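Local coordinates for citrate lyase subunit beta-like protein (Mycobacterium tuberculosis H37Rv, PDB 6ARB), which is a magnesium-dependent lyase of the HpcH/HpaI aldolase family that may play a role in fatty acid biosynthesis, at residues Leu98-Ser103 with Val119-Gly124; Val138-Gly143 with Ser172-Ala177. All coordinates share one frame; numbering follows the deposited sequence.

Contact 1: Leu98-Ser103 with Val119-Gly124. With MG (magnesium ion), chain D; PYR (pyruvic acid), chain E.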
loop_
_atom_site.group_PDB
_atom_site.type_symbol
_atom_site.label_atom_id
_atom_site.label_comp_id
_atom_site.label_asym_id
_atom_site.label_seq_id
_atom_site.Cartn_x
_atom_site.Cartn_y
_atom_site.Cartn_z
ATOM N N LEU A 98 -21.186 9.982 -3.394
ATOM C CA LEU A 98 -21.431 8.893 -4.328
ATOM C C LEU A 98 -20.847 7.607 -3.764
ATOM O O LEU A 98 -19.626 7.460 -3.684
ATOM C CB LEU A 98 -20.777 9.202 -5.682
ATOM C CG LEU A 98 -20.750 8.046 -6.674
ATOM C CD1 LEU A 98 -22.163 7.653 -7.065
ATOM C CD2 LEU A 98 -19.922 8.423 -7.909
ATOM N N PRO A 99 -21.713 6.668 -3.368
ATOM C CA PRO A 99 -21.193 5.408 -2.843
ATOM C C PRO A 99 -20.724 4.495 -3.971
ATOM O O PRO A 99 -21.156 4.652 -5.129
ATOM C CB PRO A 99 -22.406 4.815 -2.128
ATOM C CG PRO A 99 -23.543 5.284 -2.940
ATOM C CD PRO A 99 -23.182 6.649 -3.479
ATOM N N LYS A 100 -19.830 3.570 -3.627
ATOM C CA LYS A 100 -19.273 2.618 -4.585
ATOM C C LYS A 100 -18.711 3.341 -5.804
ATOM O O LYS A 100 -18.854 2.872 -6.936
ATOM C CB LYS A 100 -20.336 1.597 -5.013
ATOM C CG LYS A 100 -20.750 0.611 -3.912
ATOM C CD LYS A 100 -22.198 0.810 -3.524
ATOM C CE LYS A 100 -22.689 -0.297 -2.613
ATOM N NZ LYS A 100 -22.883 0.170 -1.208
ATOM N N ALA A 101 -18.071 4.488 -5.575
ATOM C CA ALA A 101 -17.444 5.232 -6.659
ATOM C C ALA A 101 -16.377 4.378 -7.338
ATOM O O ALA A 101 -15.459 3.886 -6.692
ATOM C CB ALA A 101 -16.848 6.537 -6.147
ATOM N N GLU A 102 -16.511 4.209 -8.652
ATOM C CA GLU A 102 -15.675 3.268 -9.381
ATOM C C GLU A 102 -15.041 3.801 -10.665
ATOM O O GLU A 102 -14.169 3.147 -11.231
ATOM C CB GLU A 102 -16.462 1.985 -9.656
ATOM C CG GLU A 102 -16.556 1.117 -8.413
ATOM C CD GLU A 102 -17.286 -0.186 -8.647
ATOM O OE1 GLU A 102 -17.095 -1.100 -7.832
ATOM O OE2 GLU A 102 -18.052 -0.290 -9.625
ATOM N N SER A 103 -15.470 4.971 -11.129
ATOM C CA SER A 103 -14.841 5.593 -12.298
ATOM C C SER A 103 -15.036 7.108 -12.294
ATOM O O SER A 103 -15.971 7.625 -11.672
ATOM C CB SER A 103 -15.415 5.015 -13.595
ATOM O OG SER A 103 -16.747 5.483 -13.796
ATOM N N VAL A 119 -15.080 5.709 -1.997
ATOM C CA VAL A 119 -14.464 4.537 -2.594
ATOM C C VAL A 119 -14.536 3.387 -1.616
ATOM O O VAL A 119 -13.978 3.465 -0.520
ATOM C CB VAL A 119 -12.990 4.811 -2.964
ATOM C CG1 VAL A 119 -12.323 3.536 -3.421
ATOM C CG2 VAL A 119 -12.913 5.899 -4.044
ATOM N N GLU A 120 -15.216 2.317 -2.007
ATOM C CA GLU A 120 -15.479 1.226 -1.071
ATOM C C GLU A 120 -15.561 -0.118 -1.775
ATOM O O GLU A 120 -16.251 -1.029 -1.313
ATOM C CB GLU A 120 -16.775 1.500 -0.307
ATOM C CG GLU A 120 -17.972 1.869 -1.193
ATOM C CD GLU A 120 -19.149 2.301 -0.370
ATOM O OE1 GLU A 120 -19.112 2.044 0.859
ATOM O OE2 GLU A 120 -20.099 2.879 -0.931
ATOM N N THR A 121 -14.859 -0.220 -2.899
ATOM C CA THR A 121 -14.745 -1.457 -3.663
ATOM C C THR A 121 -13.340 -1.548 -4.252
ATOM O O THR A 121 -12.614 -0.534 -4.333
ATOM C CB THR A 121 -15.768 -1.507 -4.832
ATOM O OG1 THR A 121 -15.429 -0.516 -5.805
ATOM C CG2 THR A 121 -17.185 -1.266 -4.330
ATOM N N ALA A 122 -12.956 -2.756 -4.661
ATOM C CA ALA A 122 -11.645 -2.971 -5.259
ATOM C C ALA A 122 -11.479 -2.108 -6.509
ATOM O O ALA A 122 -10.463 -1.434 -6.674
ATOM C CB ALA A 122 -11.426 -4.443 -5.567
ATOM N N ARG A 123 -12.493 -2.096 -7.372
ATOM C CA ARG A 123 -12.438 -1.274 -8.586
ATOM C C ARG A 123 -12.220 0.192 -8.223
ATOM O O ARG A 123 -11.409 0.878 -8.818
ATOM C CB ARG A 123 -13.710 -1.440 -9.432
ATOM C CG ARG A 123 -13.640 -0.706 -10.775
ATOM C CD ARG A 123 -12.527 -1.255 -11.667
ATOM N NE ARG A 123 -12.898 -2.544 -12.243
ATOM C CZ ARG A 123 -13.624 -2.678 -13.350
ATOM N NH1 ARG A 123 -14.042 -1.594 -13.996
ATOM N NH2 ARG A 123 -13.931 -3.886 -13.808
ATOM N N GLY A 124 -12.955 0.671 -7.227
ATOM C CA GLY A 124 -12.746 2.026 -6.751
ATOM C C GLY A 124 -11.317 2.305 -6.320
ATOM O O GLY A 124 -10.759 3.363 -6.635
HETATM MG MG MG D . -20.853 1.458 2.153
HETATM C C PYR E . -18.857 1.474 4.280
HETATM O O PYR E . -17.845 1.199 5.068
HETATM O OXT PYR E . -19.325 0.509 3.535
HETATM C CA PYR E . -19.406 2.768 4.244
HETATM O O3 PYR E . -20.591 3.013 3.731
HETATM C CB PYR E . -18.629 3.920 4.805
HETATM O O HOH W 1 -15.826 2.127 -4.783
HETATM O O HOH W 2 -13.940 1.250 -13.261
HETATM O O HOH W 3 -22.913 0.801 3.138
HETATM O O HOH W 4 -22.281 2.464 0.711
#
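E120 and T121 meet the 98-103 loop through first torsions that hold CG of the one (chi1 50°) and OG1 of the other (chi1 67°) between backbone N and carbonyl carbon. Beyond CG the E120 chain runs out extended, and its carboxylate is divided between two tasks. E120 OE1 binds the magnesium ion at 2.2 Å, while E120 OE2 accepts from K100 N at 2.8 Å through its anti lone pair, with a bent N-H...O angle of 141°. P99 CB packs against the same OE2.

K100, bent at chi2 and chi4, brings NZ near this metal-binding end; its salt bridge to E120 OE2 is long, and its stronger partners are E44 and D146. D146 is also a ligand of the magnesium ion, and pyruvate chelates the metal through OXT and O3.

Further along the loop, E102 crosses T121 at about a right angle. T121 OG1 donates to the anti lone pair of E102 OE1 at 2.7 Å and accepts from G124 N at 3.1 Å, the N-cap bond of helix 122-126. A water joins the two segments as well, giving hydrogens to A101 O and T121 OG1 and accepting from E120 N. A second water links E102 O to R123 NH1, in the guanidinium plane, while R123 NE reaches A180 of the second subunit.

The chemistry implies a metal ligand supported from its second shell: the K100 amide, together with the metal bond, is consistent with a carboxylate held in its rotation, OE1 on the magnesium ion and OE2 on the loop.

Contact 2: Val138-Gly143 with Ser172-Ala177. With PYR (pyruvic acid), chain E.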
loop_
_atom_site.group_PDB
_atom_site.type_symbol
_atom_site.label_atom_id
_atom_site.label_comp_id
_atom_site.label_asym_id
_atom_site.label_seq_id
_atom_site.Cartn_x
_atom_site.Cartn_y
_atom_site.Cartn_z
ATOM N N VAL A 138 -14.849 17.004 -5.018
ATOM C CA VAL A 138 -14.304 17.938 -4.035
ATOM C C VAL A 138 -13.807 17.194 -2.796
ATOM O O VAL A 138 -13.137 17.778 -1.934
ATOM C CB VAL A 138 -15.335 18.997 -3.612
ATOM C CG1 VAL A 138 -15.764 19.823 -4.814
ATOM C CG2 VAL A 138 -16.534 18.330 -2.948
ATOM N N GLY A 139 -14.114 15.904 -2.723
ATOM C CA GLY A 139 -13.666 15.082 -1.602
ATOM C C GLY A 139 -13.637 13.601 -1.918
ATOM O O GLY A 139 -14.318 13.166 -2.840
ATOM N N MET A 140 -12.837 12.839 -1.161
ATOM C CA MET A 140 -12.777 11.375 -1.280
ATOM C C MET A 140 -12.902 10.796 0.104
ATOM O O MET A 140 -12.259 11.280 1.031
ATOM C CB MET A 140 -11.426 10.917 -1.828
ATOM C CG MET A 140 -10.996 11.644 -3.059
ATOM S SD MET A 140 -11.584 10.733 -4.476
ATOM C CE MET A 140 -10.604 9.231 -4.298
ATOM N N MET A 141 -13.729 9.762 0.223
ATOM C CA MET A 141 -13.885 9.023 1.463
ATOM C C MET A 141 -13.619 7.565 1.130
ATOM O O MET A 141 -13.709 7.159 -0.029
ATOM C CB MET A 141 -15.306 9.198 1.992
ATOM C CG MET A 141 -15.565 8.497 3.326
ATOM S SD MET A 141 -17.241 8.832 3.901
ATOM C CE MET A 141 -17.276 7.816 5.386
ATOM N N TRP A 142 -13.258 6.778 2.132
ATOM C CA TRP A 142 -13.150 5.345 1.926
ATOM C C TRP A 142 -14.080 4.604 2.903
ATOM O O TRP A 142 -14.437 5.123 3.976
ATOM C CB TRP A 142 -11.705 4.890 2.074
ATOM C CG TRP A 142 -11.229 4.850 3.496
ATOM C CD1 TRP A 142 -10.928 5.911 4.300
ATOM C CD2 TRP A 142 -11.005 3.673 4.281
ATOM N NE1 TRP A 142 -10.523 5.466 5.541
ATOM C CE2 TRP A 142 -10.565 4.094 5.553
ATOM C CE3 TRP A 142 -11.132 2.301 4.030
ATOM C CZ2 TRP A 142 -10.254 3.191 6.572
ATOM C CZ3 TRP A 142 -10.815 1.408 5.046
ATOM C CH2 TRP A 142 -10.383 1.857 6.293
ATOM N N GLY A 143 -14.508 3.410 2.506
ATOM C CA GLY A 143 -15.462 2.641 3.289
ATOM C C GLY A 143 -14.954 1.225 3.463
ATOM O O GLY A 143 -14.807 0.490 2.487
ATOM N N SER A 172 -4.811 4.579 2.870
ATOM C CA SER A 172 -3.686 5.368 2.395
ATOM C C SER A 172 -3.843 5.704 0.919
ATOM O O SER A 172 -3.544 6.815 0.488
ATOM C CB SER A 172 -2.387 4.587 2.566
ATOM O OG SER A 172 -2.113 4.377 3.924
ATOM N N THR A 173 -4.310 4.729 0.148
ATOM C CA THR A 173 -4.607 4.988 -1.265
ATOM C C THR A 173 -5.525 6.194 -1.480
ATOM O O THR A 173 -5.254 7.044 -2.334
ATOM C CB THR A 173 -5.198 3.739 -1.947
ATOM O OG1 THR A 173 -4.218 2.692 -1.928
ATOM C CG2 THR A 173 -5.580 4.035 -3.400
ATOM N N ILE A 174 -6.614 6.264 -0.715
ATOM C CA ILE A 174 -7.575 7.364 -0.860
ATOM C C ILE A 174 -7.030 8.700 -0.359
ATOM O O ILE A 174 -7.284 9.738 -0.972
ATOM C CB ILE A 174 -8.908 7.075 -0.153
ATOM C CG1 ILE A 174 -9.828 6.276 -1.057
ATOM C CG2 ILE A 174 -9.602 8.380 0.242
ATOM C CD1 ILE A 174 -9.214 5.026 -1.596
ATOM N N LEU A 175 -6.307 8.677 0.762
ATOM C CA LEU A 175 -5.653 9.886 1.265
ATOM C C LEU A 175 -4.687 10.473 0.230
ATOM O O LEU A 175 -4.642 11.689 0.029
ATOM C CB LEU A 175 -4.920 9.603 2.581
ATOM C CG LEU A 175 -4.121 10.740 3.237
ATOM C CD1 LEU A 175 -5.053 11.900 3.603
ATOM C CD2 LEU A 175 -3.338 10.250 4.453
ATOM N N LEU A 176 -3.914 9.615 -0.430
ATOM C CA LEU A 176 -2.969 10.093 -1.444
ATOM C C LEU A 176 -3.669 10.591 -2.713
ATOM O O LEU A 176 -3.316 11.632 -3.267
ATOM C CB LEU A 176 -1.922 9.012 -1.774
ATOM C CG LEU A 176 -1.062 8.608 -0.554
ATOM C CD1 LEU A 176 -0.376 7.255 -0.769
ATOM C CD2 LEU A 176 -0.023 9.702 -0.230
ATOM N N ALA A 177 -4.653 9.839 -3.167
ATOM C CA ALA A 177 -5.420 10.239 -4.345
ATOM C C ALA A 177 -6.091 11.584 -4.086
ATOM O O ALA A 177 -6.034 12.492 -4.910
ATOM C CB ALA A 177 -6.464 9.163 -4.690
HETATM C C PYR E . -18.857 1.474 4.280
HETATM O O PYR E . -17.845 1.199 5.068
HETATM O OXT PYR E . -19.325 0.509 3.535
HETATM C CA PYR E . -19.406 2.768 4.244
HETATM O O3 PYR E . -20.591 3.013 3.731
HETATM C CB PYR E . -18.629 3.920 4.805
#
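I174 lies against M140 and W142 in the strand-helix layer of a TIM barrel, where helix 165-180 packs on the outer face of strand 137-142. The local axes run nearly antiparallel, at 175°, and approach to 8.1 Å. No hydrogen bond crosses between the segments; the first shell is apolar. The two branches of I174 divide the strand between them: CG2, anti to the backbone N, meets M140 CB at 3.7 Å, whereas CG1 reaches W142 CB at 3.9 Å. One helical turn later, M140 CE meets A177 CB at 4.2 Å, the methionine chain bending at chi2 and chi3.

Alternation along the strand sends M141 the other way. Its side chain is fully extended into the barrel, and M141 CE comes to 4.2 Å from pyruvate CB, so neighbouring residues serve the helix layer and the ligand pocket in turn.

Farther out, M140 also touches I131 and A132 of helix 128-133, and I174 leans on V119 of the adjacent strand. W142 shares only its CB with I174; the indole leads away, where NE1 is hydrogen-bonded to D187 and the ring meets Y163 edge-to-face. Behind the helix, T173 and L176 pack on H169 of the third subunit, placing the layer between barrel and trimer interface. At the strand's C-terminal end the chain passes into G143, whose CA lies 3.3 Å from pyruvate O.

How the contacts relate
Followed from the N terminus, the chain leaves strand 95-98, makes the loop of contact 1, and passes through helix 104-108 and strand 114-119 before returning at 119-124; contact 1 thus closes one beta-alpha-beta unit. Contact 2 opens afterwards, with strand 137-142, and is closed by helix 165-180 beyond a connection about half helical. The two loops are in series, neither nested nor crossed. They meet within the sheet, where V119 N lies 2.8 Å from M141 O and V119 O 3.1 Å from G143 N, probable hydrogen bonds between neighbouring strands. Contact 1 ties a loop to a strand-helix junction at the strands' C-terminal end, contact 2 joins barrel wall to outer helix, and both touch pyruvate.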